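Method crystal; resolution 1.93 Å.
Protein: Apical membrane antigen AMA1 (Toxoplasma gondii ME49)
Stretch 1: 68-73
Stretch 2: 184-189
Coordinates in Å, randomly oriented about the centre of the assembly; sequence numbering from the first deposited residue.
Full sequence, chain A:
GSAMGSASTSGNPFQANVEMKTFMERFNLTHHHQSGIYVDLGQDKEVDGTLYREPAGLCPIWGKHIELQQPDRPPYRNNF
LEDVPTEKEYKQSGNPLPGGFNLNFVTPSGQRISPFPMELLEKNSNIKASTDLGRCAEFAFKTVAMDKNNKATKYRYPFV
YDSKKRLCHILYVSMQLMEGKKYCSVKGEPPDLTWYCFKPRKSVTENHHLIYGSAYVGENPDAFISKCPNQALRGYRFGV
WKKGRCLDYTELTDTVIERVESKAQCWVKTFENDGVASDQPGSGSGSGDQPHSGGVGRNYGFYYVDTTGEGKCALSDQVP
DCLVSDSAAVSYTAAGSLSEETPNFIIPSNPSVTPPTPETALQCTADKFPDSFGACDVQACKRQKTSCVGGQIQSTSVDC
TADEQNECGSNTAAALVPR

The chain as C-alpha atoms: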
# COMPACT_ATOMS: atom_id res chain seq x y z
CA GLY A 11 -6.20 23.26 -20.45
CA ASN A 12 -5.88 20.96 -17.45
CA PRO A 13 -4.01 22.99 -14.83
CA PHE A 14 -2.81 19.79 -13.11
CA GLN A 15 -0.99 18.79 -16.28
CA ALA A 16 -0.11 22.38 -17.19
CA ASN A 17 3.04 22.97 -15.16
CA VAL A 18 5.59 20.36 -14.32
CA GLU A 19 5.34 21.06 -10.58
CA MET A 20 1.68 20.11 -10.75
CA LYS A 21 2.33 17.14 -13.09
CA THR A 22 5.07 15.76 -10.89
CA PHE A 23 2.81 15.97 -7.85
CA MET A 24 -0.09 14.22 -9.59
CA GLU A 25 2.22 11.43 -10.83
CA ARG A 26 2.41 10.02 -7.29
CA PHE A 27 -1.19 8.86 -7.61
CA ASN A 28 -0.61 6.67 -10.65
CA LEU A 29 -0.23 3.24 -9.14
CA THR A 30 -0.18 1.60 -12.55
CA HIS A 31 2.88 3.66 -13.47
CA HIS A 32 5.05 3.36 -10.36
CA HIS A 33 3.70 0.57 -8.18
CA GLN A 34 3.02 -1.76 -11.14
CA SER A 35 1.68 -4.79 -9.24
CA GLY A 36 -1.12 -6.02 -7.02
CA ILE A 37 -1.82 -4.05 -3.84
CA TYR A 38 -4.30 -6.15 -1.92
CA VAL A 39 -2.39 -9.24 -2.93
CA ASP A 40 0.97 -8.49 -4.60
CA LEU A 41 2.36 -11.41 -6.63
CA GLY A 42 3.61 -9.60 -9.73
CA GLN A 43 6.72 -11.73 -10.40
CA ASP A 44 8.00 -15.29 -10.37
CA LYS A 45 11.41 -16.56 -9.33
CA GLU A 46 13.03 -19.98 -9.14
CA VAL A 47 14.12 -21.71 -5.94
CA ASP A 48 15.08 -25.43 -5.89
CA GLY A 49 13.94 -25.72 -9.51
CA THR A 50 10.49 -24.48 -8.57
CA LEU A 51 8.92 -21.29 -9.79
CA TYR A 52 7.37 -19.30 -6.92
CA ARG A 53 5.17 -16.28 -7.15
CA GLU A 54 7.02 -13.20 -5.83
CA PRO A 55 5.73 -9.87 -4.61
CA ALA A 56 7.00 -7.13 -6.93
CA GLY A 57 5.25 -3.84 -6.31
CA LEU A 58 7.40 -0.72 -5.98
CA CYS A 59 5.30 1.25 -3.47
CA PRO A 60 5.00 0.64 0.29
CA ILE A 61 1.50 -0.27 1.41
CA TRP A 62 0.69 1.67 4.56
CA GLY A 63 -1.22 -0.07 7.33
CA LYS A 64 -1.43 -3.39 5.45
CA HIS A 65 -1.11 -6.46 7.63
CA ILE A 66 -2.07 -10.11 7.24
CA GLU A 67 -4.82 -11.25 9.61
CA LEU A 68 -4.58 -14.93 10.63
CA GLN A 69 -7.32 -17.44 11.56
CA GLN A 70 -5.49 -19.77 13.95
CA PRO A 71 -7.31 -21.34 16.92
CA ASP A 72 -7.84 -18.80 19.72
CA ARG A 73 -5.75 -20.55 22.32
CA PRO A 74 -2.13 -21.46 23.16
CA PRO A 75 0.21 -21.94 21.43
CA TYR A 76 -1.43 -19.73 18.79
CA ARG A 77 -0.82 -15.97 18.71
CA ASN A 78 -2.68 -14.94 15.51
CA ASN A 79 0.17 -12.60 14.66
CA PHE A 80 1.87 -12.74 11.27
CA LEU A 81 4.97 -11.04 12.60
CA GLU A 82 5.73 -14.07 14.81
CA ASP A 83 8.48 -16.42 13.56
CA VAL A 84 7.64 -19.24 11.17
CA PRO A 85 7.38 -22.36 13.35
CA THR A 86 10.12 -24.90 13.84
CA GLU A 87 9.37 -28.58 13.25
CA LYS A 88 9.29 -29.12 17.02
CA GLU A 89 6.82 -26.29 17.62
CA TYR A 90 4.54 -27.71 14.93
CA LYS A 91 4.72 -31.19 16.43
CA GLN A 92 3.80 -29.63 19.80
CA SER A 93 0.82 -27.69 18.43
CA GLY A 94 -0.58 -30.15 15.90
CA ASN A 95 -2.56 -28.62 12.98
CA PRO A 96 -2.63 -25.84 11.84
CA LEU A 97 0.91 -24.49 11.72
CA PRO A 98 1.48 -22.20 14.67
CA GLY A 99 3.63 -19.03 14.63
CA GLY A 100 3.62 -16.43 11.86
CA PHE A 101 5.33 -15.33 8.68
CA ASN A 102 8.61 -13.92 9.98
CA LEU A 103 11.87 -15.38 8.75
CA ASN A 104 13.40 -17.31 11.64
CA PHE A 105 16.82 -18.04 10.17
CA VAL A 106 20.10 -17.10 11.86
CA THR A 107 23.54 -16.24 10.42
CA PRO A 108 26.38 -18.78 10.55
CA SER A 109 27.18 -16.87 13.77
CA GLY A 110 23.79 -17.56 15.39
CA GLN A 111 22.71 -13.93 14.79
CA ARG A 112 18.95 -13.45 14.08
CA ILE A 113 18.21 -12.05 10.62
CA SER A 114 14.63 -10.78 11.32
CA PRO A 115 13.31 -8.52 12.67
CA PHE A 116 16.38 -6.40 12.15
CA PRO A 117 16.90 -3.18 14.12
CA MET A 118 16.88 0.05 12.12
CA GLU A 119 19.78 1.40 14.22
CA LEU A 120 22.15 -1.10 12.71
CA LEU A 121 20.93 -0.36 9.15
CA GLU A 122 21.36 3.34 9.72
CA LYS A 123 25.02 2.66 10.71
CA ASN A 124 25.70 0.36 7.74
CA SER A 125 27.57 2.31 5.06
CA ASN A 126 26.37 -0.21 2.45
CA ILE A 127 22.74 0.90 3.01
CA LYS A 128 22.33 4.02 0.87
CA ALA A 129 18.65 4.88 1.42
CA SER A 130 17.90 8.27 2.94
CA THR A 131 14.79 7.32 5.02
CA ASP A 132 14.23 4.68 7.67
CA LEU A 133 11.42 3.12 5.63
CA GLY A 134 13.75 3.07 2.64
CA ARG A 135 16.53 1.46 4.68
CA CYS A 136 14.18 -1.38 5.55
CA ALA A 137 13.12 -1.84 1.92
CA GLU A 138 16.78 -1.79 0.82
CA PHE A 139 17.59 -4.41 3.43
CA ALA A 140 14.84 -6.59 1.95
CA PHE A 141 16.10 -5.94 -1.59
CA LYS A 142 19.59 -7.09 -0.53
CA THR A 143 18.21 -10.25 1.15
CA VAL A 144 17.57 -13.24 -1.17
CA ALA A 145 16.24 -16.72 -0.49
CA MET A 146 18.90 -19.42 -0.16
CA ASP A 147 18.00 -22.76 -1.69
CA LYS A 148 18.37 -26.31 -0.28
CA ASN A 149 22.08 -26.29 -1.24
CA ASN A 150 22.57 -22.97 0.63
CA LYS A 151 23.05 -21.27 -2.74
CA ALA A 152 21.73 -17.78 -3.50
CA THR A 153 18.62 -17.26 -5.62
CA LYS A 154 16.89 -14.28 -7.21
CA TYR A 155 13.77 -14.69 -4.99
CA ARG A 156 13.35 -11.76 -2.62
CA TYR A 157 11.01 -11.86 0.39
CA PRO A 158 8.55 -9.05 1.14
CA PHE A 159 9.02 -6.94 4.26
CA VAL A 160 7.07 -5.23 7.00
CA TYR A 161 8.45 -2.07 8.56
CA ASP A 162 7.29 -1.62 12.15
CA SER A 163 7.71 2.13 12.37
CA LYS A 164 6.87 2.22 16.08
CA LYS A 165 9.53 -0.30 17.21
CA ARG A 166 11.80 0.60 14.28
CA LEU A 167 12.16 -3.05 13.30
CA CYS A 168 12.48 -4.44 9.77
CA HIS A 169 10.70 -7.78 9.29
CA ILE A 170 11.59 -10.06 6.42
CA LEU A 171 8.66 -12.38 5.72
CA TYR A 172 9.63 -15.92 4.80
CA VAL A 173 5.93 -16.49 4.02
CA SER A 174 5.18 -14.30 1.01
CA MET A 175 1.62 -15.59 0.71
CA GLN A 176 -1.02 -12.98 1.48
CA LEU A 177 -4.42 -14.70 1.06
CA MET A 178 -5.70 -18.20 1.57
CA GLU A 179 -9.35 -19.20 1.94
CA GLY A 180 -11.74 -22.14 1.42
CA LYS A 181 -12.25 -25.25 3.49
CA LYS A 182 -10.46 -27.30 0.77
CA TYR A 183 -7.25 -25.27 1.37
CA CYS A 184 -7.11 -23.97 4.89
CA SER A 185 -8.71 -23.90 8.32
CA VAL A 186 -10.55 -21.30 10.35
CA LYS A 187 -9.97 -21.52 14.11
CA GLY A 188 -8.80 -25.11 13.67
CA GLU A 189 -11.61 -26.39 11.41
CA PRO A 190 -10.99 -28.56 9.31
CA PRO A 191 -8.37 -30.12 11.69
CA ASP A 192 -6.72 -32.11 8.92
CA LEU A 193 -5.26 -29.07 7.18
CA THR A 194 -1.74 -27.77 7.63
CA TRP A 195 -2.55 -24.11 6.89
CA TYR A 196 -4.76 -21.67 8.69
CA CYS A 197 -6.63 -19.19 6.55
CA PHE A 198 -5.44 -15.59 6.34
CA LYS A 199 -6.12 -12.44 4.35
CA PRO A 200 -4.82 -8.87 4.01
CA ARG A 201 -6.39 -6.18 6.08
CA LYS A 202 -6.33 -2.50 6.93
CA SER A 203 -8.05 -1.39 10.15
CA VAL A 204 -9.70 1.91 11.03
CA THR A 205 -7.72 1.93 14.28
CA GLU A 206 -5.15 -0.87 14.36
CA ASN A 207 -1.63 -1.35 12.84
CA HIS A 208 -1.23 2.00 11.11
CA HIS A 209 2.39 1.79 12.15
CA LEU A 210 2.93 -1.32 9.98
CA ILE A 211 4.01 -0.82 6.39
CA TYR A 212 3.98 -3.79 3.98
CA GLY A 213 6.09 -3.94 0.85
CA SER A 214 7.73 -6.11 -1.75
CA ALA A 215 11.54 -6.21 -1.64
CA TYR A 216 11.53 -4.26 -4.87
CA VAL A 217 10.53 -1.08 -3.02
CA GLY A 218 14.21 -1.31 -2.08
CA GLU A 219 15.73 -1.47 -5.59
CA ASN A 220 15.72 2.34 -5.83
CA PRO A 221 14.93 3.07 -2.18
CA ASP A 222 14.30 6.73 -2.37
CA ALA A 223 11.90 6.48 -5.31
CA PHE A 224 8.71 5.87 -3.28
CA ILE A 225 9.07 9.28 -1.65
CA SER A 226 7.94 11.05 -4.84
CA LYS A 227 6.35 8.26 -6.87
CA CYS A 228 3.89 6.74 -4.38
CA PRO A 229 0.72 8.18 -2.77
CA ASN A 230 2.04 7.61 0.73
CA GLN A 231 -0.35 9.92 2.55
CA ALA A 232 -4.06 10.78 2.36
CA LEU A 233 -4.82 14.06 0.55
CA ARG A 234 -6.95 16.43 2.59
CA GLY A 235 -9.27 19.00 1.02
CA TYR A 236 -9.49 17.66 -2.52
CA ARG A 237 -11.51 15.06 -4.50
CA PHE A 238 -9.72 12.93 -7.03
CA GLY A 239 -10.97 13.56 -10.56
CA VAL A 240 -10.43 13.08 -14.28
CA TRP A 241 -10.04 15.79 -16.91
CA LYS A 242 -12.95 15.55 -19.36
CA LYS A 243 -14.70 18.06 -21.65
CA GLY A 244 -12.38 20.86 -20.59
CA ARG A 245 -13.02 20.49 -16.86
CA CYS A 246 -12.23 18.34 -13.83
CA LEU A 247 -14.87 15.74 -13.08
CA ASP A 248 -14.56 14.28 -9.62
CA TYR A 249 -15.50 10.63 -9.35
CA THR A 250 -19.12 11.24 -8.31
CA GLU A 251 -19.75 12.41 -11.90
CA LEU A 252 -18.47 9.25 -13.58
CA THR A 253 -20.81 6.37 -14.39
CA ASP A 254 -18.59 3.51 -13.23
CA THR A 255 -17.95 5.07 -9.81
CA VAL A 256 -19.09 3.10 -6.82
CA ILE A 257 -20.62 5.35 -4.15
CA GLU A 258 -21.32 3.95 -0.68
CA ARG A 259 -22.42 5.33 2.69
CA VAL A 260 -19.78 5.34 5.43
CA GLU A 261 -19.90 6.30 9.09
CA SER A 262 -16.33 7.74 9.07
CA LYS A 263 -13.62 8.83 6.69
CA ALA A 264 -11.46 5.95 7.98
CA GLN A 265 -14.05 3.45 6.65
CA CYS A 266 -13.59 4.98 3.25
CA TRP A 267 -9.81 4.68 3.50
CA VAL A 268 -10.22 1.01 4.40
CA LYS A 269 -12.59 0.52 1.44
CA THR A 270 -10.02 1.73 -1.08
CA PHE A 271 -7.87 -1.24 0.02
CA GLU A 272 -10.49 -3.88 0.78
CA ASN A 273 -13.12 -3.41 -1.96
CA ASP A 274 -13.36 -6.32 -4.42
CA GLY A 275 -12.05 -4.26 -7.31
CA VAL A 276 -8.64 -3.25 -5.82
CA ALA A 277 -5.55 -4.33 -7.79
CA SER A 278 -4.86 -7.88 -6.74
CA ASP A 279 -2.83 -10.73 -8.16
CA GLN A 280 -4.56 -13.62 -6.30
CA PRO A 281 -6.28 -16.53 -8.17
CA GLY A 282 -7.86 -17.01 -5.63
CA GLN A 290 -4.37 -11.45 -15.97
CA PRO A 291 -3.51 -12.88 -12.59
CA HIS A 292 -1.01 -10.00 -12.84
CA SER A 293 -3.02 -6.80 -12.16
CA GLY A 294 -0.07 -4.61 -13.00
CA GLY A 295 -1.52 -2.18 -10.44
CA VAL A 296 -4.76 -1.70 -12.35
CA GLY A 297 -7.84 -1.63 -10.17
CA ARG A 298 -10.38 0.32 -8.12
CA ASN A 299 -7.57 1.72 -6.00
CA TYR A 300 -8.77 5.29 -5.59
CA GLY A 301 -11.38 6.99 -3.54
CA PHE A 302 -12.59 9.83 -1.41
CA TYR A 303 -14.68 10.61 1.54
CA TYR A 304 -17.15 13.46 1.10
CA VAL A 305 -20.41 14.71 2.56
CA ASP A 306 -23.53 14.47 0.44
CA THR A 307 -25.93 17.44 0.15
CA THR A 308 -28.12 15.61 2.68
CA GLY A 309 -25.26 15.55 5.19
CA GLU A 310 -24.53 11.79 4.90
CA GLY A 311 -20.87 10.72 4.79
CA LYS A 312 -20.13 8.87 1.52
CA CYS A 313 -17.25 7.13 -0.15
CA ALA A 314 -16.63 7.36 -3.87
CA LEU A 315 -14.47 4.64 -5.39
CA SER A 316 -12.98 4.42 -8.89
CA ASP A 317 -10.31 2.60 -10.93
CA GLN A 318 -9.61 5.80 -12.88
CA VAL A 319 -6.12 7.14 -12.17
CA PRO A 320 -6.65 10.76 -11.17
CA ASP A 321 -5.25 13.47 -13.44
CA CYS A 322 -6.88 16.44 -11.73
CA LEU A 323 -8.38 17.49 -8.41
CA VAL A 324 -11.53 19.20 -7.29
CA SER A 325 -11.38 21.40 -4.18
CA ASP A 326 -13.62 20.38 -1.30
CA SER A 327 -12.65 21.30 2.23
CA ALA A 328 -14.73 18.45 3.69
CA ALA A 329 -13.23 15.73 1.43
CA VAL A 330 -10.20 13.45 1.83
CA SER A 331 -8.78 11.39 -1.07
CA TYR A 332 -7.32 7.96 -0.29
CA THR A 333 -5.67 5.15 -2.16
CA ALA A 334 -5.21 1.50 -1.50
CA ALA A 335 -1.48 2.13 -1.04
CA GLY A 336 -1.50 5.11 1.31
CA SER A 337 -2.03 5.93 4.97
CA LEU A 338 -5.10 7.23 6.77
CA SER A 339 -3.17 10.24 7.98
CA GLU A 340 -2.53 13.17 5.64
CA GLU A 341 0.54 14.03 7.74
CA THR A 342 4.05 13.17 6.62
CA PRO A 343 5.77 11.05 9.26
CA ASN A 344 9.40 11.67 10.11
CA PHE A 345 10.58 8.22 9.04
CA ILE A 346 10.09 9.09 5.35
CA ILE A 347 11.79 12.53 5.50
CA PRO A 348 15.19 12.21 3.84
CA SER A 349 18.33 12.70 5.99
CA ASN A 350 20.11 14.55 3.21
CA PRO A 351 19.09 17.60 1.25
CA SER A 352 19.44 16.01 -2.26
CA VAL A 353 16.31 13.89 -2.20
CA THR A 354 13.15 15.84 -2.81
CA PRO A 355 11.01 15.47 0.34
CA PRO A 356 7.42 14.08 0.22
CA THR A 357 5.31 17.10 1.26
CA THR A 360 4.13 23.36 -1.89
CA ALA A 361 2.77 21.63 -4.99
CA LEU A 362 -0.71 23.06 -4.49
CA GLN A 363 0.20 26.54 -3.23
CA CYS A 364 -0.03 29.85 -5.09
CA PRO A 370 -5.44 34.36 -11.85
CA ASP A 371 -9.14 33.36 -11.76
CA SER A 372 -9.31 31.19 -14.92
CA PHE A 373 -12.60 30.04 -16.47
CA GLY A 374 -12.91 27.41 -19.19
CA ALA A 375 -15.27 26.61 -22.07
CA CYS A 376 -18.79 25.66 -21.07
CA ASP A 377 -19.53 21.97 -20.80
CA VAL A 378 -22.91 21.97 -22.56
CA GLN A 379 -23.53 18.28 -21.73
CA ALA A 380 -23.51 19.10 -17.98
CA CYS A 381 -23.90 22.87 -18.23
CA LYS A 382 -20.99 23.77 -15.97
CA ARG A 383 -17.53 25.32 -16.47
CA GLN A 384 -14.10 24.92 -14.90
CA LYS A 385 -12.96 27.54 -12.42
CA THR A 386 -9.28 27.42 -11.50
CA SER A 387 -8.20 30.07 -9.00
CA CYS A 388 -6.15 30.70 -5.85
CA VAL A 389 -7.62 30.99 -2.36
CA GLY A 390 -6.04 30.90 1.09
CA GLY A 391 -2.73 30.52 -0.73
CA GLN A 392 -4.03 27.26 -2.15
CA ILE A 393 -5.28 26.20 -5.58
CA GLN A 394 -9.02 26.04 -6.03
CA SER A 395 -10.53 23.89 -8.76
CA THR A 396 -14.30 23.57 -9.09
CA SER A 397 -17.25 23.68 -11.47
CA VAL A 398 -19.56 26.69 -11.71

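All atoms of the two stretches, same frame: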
# COMPACT_ATOMS: atom_id res chain seq x y z
N LEU A 68 -4.60 -13.46 10.64
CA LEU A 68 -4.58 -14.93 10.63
C LEU A 68 -5.85 -15.51 11.25
O LEU A 68 -6.56 -14.82 11.98
CB LEU A 68 -3.36 -15.46 11.38
CG LEU A 68 -2.01 -14.83 11.07
CD1 LEU A 68 -0.92 -15.68 11.70
CD2 LEU A 68 -1.79 -14.70 9.58
N GLN A 69 -6.13 -16.77 10.98
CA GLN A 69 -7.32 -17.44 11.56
C GLN A 69 -6.93 -18.74 12.28
O GLN A 69 -7.48 -19.82 12.01
CB GLN A 69 -8.36 -17.70 10.46
CG GLN A 69 -9.01 -16.43 9.82
CD GLN A 69 -9.87 -15.63 10.79
OE1 GLN A 69 -10.45 -16.17 11.74
NE2 GLN A 69 -9.96 -14.33 10.54
N GLN A 70 -5.91 -18.65 13.13
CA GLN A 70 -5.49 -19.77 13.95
C GLN A 70 -6.50 -19.95 15.08
O GLN A 70 -7.24 -19.02 15.38
CB GLN A 70 -4.10 -19.52 14.55
CG GLN A 70 -2.94 -19.54 13.49
CD GLN A 70 -1.66 -18.97 14.03
OE1 GLN A 70 -1.68 -18.10 14.90
NE2 GLN A 70 -0.53 -19.47 13.55
N PRO A 71 -6.51 -21.13 15.71
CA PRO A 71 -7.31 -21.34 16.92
C PRO A 71 -7.01 -20.28 17.96
O PRO A 71 -5.84 -19.89 18.11
CB PRO A 71 -6.85 -22.72 17.43
CG PRO A 71 -6.37 -23.42 16.21
CD PRO A 71 -5.75 -22.33 15.34
N ASP A 72 -8.03 -19.83 18.70
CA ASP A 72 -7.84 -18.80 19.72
C ASP A 72 -7.46 -19.40 21.05
O ASP A 72 -8.26 -19.42 22.00
CB ASP A 72 -9.11 -17.97 19.90
CG ASP A 72 -9.42 -17.12 18.69
OD1 ASP A 72 -8.47 -16.62 18.04
OD2 ASP A 72 -10.63 -16.95 18.39
N ARG A 73 -6.24 -19.89 21.13
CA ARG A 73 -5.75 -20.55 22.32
C ARG A 73 -4.26 -20.85 22.15
O ARG A 73 -3.77 -20.90 21.02
CB ARG A 73 -6.52 -21.85 22.53
CG ARG A 73 -6.41 -22.76 21.34
CD ARG A 73 -6.90 -24.13 21.64
NE ARG A 73 -6.80 -25.03 20.49
CZ ARG A 73 -5.69 -25.67 20.12
NH1 ARG A 73 -4.54 -25.50 20.79
NH2 ARG A 73 -5.73 -26.47 19.06
N CYS A 184 -7.58 -24.46 3.64
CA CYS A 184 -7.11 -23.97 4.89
C CYS A 184 -8.20 -23.95 5.93
O CYS A 184 -9.38 -24.03 5.60
CB CYS A 184 -6.52 -22.55 4.71
SG CYS A 184 -7.70 -21.32 4.12
N SER A 185 -7.79 -23.84 7.19
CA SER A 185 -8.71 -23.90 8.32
C SER A 185 -8.96 -22.57 9.01
O SER A 185 -8.08 -21.70 9.09
CB SER A 185 -8.20 -24.89 9.38
OG SER A 185 -6.91 -24.54 9.86
N VAL A 186 -10.18 -22.44 9.51
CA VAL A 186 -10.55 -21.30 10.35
C VAL A 186 -10.80 -21.73 11.76
O VAL A 186 -11.68 -22.56 11.99
CB VAL A 186 -11.81 -20.60 9.81
CG1 VAL A 186 -12.27 -19.50 10.78
CG2 VAL A 186 -11.54 -20.05 8.46
N LYS A 187 -10.04 -21.13 12.68
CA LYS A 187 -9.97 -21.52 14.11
C LYS A 187 -9.91 -23.04 14.31
O LYS A 187 -10.61 -23.60 15.15
CB LYS A 187 -11.15 -20.91 14.88
CG LYS A 187 -11.31 -19.46 14.56
CD LYS A 187 -11.49 -18.59 15.80
CE LYS A 187 -11.28 -17.10 15.45
NZ LYS A 187 -9.81 -16.75 15.19
N GLY A 188 -9.09 -23.69 13.51
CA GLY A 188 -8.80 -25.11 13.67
C GLY A 188 -9.69 -26.08 12.91
O GLY A 188 -9.46 -27.27 12.97
N GLU A 189 -10.71 -25.56 12.21
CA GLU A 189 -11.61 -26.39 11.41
C GLU A 189 -11.51 -26.11 9.90
O GLU A 189 -11.68 -24.95 9.49
CB GLU A 189 -13.04 -26.14 11.86
CG GLU A 189 -13.25 -26.23 13.37
CD GLU A 189 -14.22 -27.34 13.74
OE1 GLU A 189 -14.14 -28.44 13.15
OE2 GLU A 189 -15.08 -27.10 14.62
O HOH W 1 -7.09 -22.59 11.94

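This is a small, largely polar contact between two irregular segments, in which a tight turn docks on an extended strip of chain through one backbone hydrogen bond, a bridging water and a lysine that reaches back to a carbonyl and a carboxylate. The buried surface, 342 Å² summed over both sides, is modest, and the residues that touch are at least 115 positions apart in sequence, so the contact ties together distant parts of the chain.

By CA position the closest pair is Pro71 and Lys187, 3.9 Å between their CA atoms; Gln69 CA and Val186 CA lie 5.2 Å apart. The second stretch is shaped by a type I' beta turn from Val186 to Glu189. Its ends are held by a reciprocal pair of backbone hydrogen bonds, Val186 N to Glu189 O at 2.9 Å and Glu189 N to Val186 O at 3.2 Å. Lys187 (phi/psi 43/44°) and Gly188 (91/-3°) occupy the central positions, both with positive phi as this turn type requires. In Lys187 the amide N donates to Gln69 O at 3.0 Å with an N-H...O angle of 143°, a good length with a moderate bend, and this is the sole direct backbone-to-backbone hydrogen bond between the stretches.

The same carbonyl also serves a water. Water 1 donates to Gln69 O at 2.8 Å and to Ser185 OG at 2.9 Å, and accepts from Gly188 N at 2.8 Å. Gly188 N is 4.5 Å from Gln69 O, too far for a direct bond, so the water spans that gap and satisfies the turn amide.

Lys187 loses more area to the other stretch than any other residue here, 109 Å². Its CA-to-CB bond points away from the first stretch, yet the chain, with chi1 at -48° (m), an off-well chi2 of -133° and chi4 at -73° (m), brings its end back. There NZ forms a salt bridge with Asp72, 3.2 Å from OD1, in which it also donates a hydrogen bond. A second, weak hydrogen bond runs from Lys187 NZ to Gln70 O at 3.4 Å. The ammonium thus meets both a full negative charge and a carbonyl dipole, while Lys187 CE, the carbon bearing the ammonium, comes within a short 3.0 Å of Asp72 OD2.

Gln69, with its CA-to-CB bond directed toward the second stretch, gives up 84 Å². Its OE1 lies 3.9 Å from Val186 CG1, a van der Waals contact, and 3.6 Å from Lys187 NZ, near enough to add to the polar surroundings of the ammonium.

Pro71 lies against the turn backbone: its N is 3.8 Å from Lys187 CA, and its ring carbon CG is 3.8 Å from Gly188 N and 3.9 Å from Gly188 CA, so the proline ring packs on the glycine. The glycine suits both its own backbone and this neighbour. An ideal CB on Gly188 would sit a tight 3.4 Å from Pro71 CG, and at these backbone angles it would also be jammed against the carbonyl O of Lys187, which by itself calls for glycine.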